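Local coordinates for protein putative alpha-L-fucosidase (Bacteroides thetaiotaomicron VPI-5482, PDB 3GZA) that probably hydrolyses alpha-L-fucosides, as a glycosyl hydrolase family 29 member in which a TIM-barrel domain is followed by a beta-sandwich domain, at residues S345-R350 against N436-S441. Numbering follows the deposited sequence. Where two conformers were deposited one is given.
Sequences SSPIAR and NFSAYS
The guanidinium of R350 lies stacked on the side-chain amide of N436, the two planes only 10° apart, with N436 CG 3.3 Å above the guanidinium plane and displaced toward its rim. The stack sits at an antiparallel strand pair of the C-terminal beta-sandwich, a domain consistent with an F5/8 type C fold. ND2 of N436 sits over that same guanidinium face; NH1 and ND2 are both donors and make no hydrogen bond with each other, and the groups meet by stacking. ND2 turns instead to the side chain of Q374, while R350 NH2 makes a weak bond to the carbonyl of I435. R350 reaches this place with CG anti to its backbone N (chi1 173°) and an extended chain, whose CD passes 3.3 Å from N436 OD1. The side chains of P347 and Y440 run side by side, pointing the same way, and P347 CA approaches the ring obliquely, 3.4 Å from Y440 CE2.

Segment 345-350 leaves helix 327-344 and enters strand 349-353, an outer strand of a four-stranded antiparallel sheet, beside strand 434-440 near the chain's end. R350 and S438 form a non-hydrogen-bonded pair with side chains on one face; A349 and A439 point to the other, where both touch L360 of the second sheet. Where the chain leads into the strand, I348 N donates to A439 O at 2.7 Å, and A439 N donates to A349 O, so A439 is gripped through both its backbone groups. I348 lays CD1 across the link from Y440 to S441, 3.7 Å from Y440 C.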
loop_
_atom_site.group_PDB
_atom_site.type_symbol
_atom_site.label_atom_id
_atom_site.label_comp_id
_atom_site.label_asym_id
_atom_site.label_seq_id
_atom_site.Cartn_x
_atom_site.Cartn_y
_atom_site.Cartn_z
ATOM N N SER A 345 43.157 23.668 -8.896
ATOM C CA SER A 345 43.380 22.890 -10.111
ATOM C C SER A 345 44.770 23.036 -10.692
ATOM O O SER A 345 45.287 22.091 -11.308
ATOM C CB SER A 345 42.344 23.200 -11.184
ATOM O OG SER A 345 42.538 24.492 -11.701
ATOM N N SER A 346 45.405 24.176 -10.444
ATOM C CA SER A 346 46.710 24.453 -11.011
ATOM C C SER A 346 47.715 24.876 -9.946
ATOM O O SER A 346 47.782 26.022 -9.578
ATOM C CB SER A 346 46.558 25.510 -12.100
ATOM O OG SER A 346 45.651 25.038 -13.098
ATOM N N PRO A 347 48.519 23.923 -9.450
ATOM C CA PRO A 347 49.506 24.278 -8.424
ATOM C C PRO A 347 50.714 25.038 -8.915
ATOM O O PRO A 347 50.991 25.074 -10.113
ATOM C CB PRO A 347 50.008 22.924 -7.942
ATOM C CG PRO A 347 49.838 22.039 -9.074
ATOM C CD PRO A 347 48.565 22.478 -9.743
ATOM N N ILE A 348 51.418 25.668 -7.975
ATOM C CA ILE A 348 52.655 26.361 -8.292
ATOM C C ILE A 348 53.641 25.299 -8.745
ATOM O O ILE A 348 54.418 25.509 -9.687
ATOM C CB ILE A 348 53.244 27.079 -7.068
ATOM C CG1 ILE A 348 52.335 28.217 -6.604
ATOM C CG2 ILE A 348 54.655 27.612 -7.357
ATOM C CD1 ILE A 348 52.670 28.720 -5.199
ATOM N N ALA A 349 53.663 24.193 -8.027
ATOM C CA ALA A 349 54.533 23.072 -8.323
ATOM C C ALA A 349 53.948 21.839 -7.671
ATOM O O ALA A 349 53.134 21.952 -6.760
ATOM C CB ALA A 349 55.971 23.302 -7.792
ATOM N N ARG A 350 54.366 20.677 -8.158
ATOM C CA ARG A 350 53.924 19.391 -7.639
ATOM C C ARG A 350 55.061 18.378 -7.731
ATOM O O ARG A 350 55.951 18.494 -8.574
ATOM C CB ARG A 350 52.717 18.902 -8.429
ATOM C CG ARG A 350 52.269 17.498 -8.086
ATOM C CD ARG A 350 50.865 17.171 -8.565
ATOM N NE ARG A 350 50.614 15.717 -8.544
ATOM C CZ ARG A 350 49.414 15.136 -8.546
ATOM N NH1 ARG A 350 48.293 15.847 -8.512
ATOM N NH2 ARG A 350 49.324 13.811 -8.545
ATOM N N ASN A 436 51.021 12.885 -4.464
ATOM C CA ASN A 436 50.916 14.310 -4.694
ATOM C C ASN A 436 51.365 15.103 -3.472
ATOM O O ASN A 436 50.869 14.885 -2.369
ATOM C CB ASN A 436 49.447 14.629 -5.023
ATOM C CG ASN A 436 49.174 16.104 -5.255
ATOM O OD1 ASN A 436 50.074 16.903 -5.389
ATOM N ND2 ASN A 436 47.891 16.463 -5.311
ATOM N N PHE A 437 52.316 16.002 -3.700
ATOM C CA PHE A 437 52.726 17.019 -2.728
ATOM C C PHE A 437 52.787 18.275 -3.606
ATOM O O PHE A 437 53.632 18.386 -4.485
ATOM C CB PHE A 437 54.020 16.709 -1.980
ATOM C CG PHE A 437 54.527 17.861 -1.144
ATOM C CD1 PHE A 437 53.668 18.585 -0.322
ATOM C CD2 PHE A 437 55.869 18.208 -1.156
ATOM C CE1 PHE A 437 54.133 19.629 0.444
ATOM C CE2 PHE A 437 56.343 19.254 -0.375
ATOM C CZ PHE A 437 55.458 19.984 0.412
ATOM N N SER A 438 51.839 19.181 -3.394
ATOM C CA SER A 438 51.675 20.373 -4.243
ATOM C C SER A 438 51.526 21.651 -3.445
ATOM O O SER A 438 50.985 21.635 -2.362
ATOM C CB SER A 438 50.427 20.242 -5.108
ATOM O OG SER A 438 50.505 19.160 -6.010
ATOM N N ALA A 439 51.971 22.757 -4.019
ATOM C CA ALA A 439 51.896 24.078 -3.379
ATOM C C ALA A 439 51.001 25.006 -4.171
ATOM O O ALA A 439 50.979 24.941 -5.409
ATOM C CB ALA A 439 53.283 24.693 -3.250
ATOM N N TYR A 440 50.298 25.880 -3.447
ATOM C CA TYR A 440 49.390 26.855 -4.022
ATOM C C TYR A 440 49.476 28.201 -3.356
ATOM O O TYR A 440 49.851 28.312 -2.203
ATOM C CB TYR A 440 47.922 26.405 -3.870
ATOM C CG TYR A 440 47.666 25.035 -4.410
ATOM C CD1 TYR A 440 47.900 23.934 -3.644
ATOM C CD2 TYR A 440 47.186 24.851 -5.702
ATOM C CE1 TYR A 440 47.696 22.678 -4.162
ATOM C CE2 TYR A 440 46.969 23.629 -6.212
ATOM C CZ TYR A 440 47.246 22.534 -5.446
ATOM O OH TYR A 440 47.050 21.271 -5.944
ATOM N N SER A 441 49.102 29.230 -4.113
ATOM C CA SER A 441 48.962 30.572 -3.570
ATOM C C SER A 441 47.516 30.961 -3.835
ATOM O O SER A 441 47.108 31.080 -4.985
ATOM C CB SER A 441 49.917 31.565 -4.215
ATOM O OG SER A 441 49.840 32.761 -3.492
#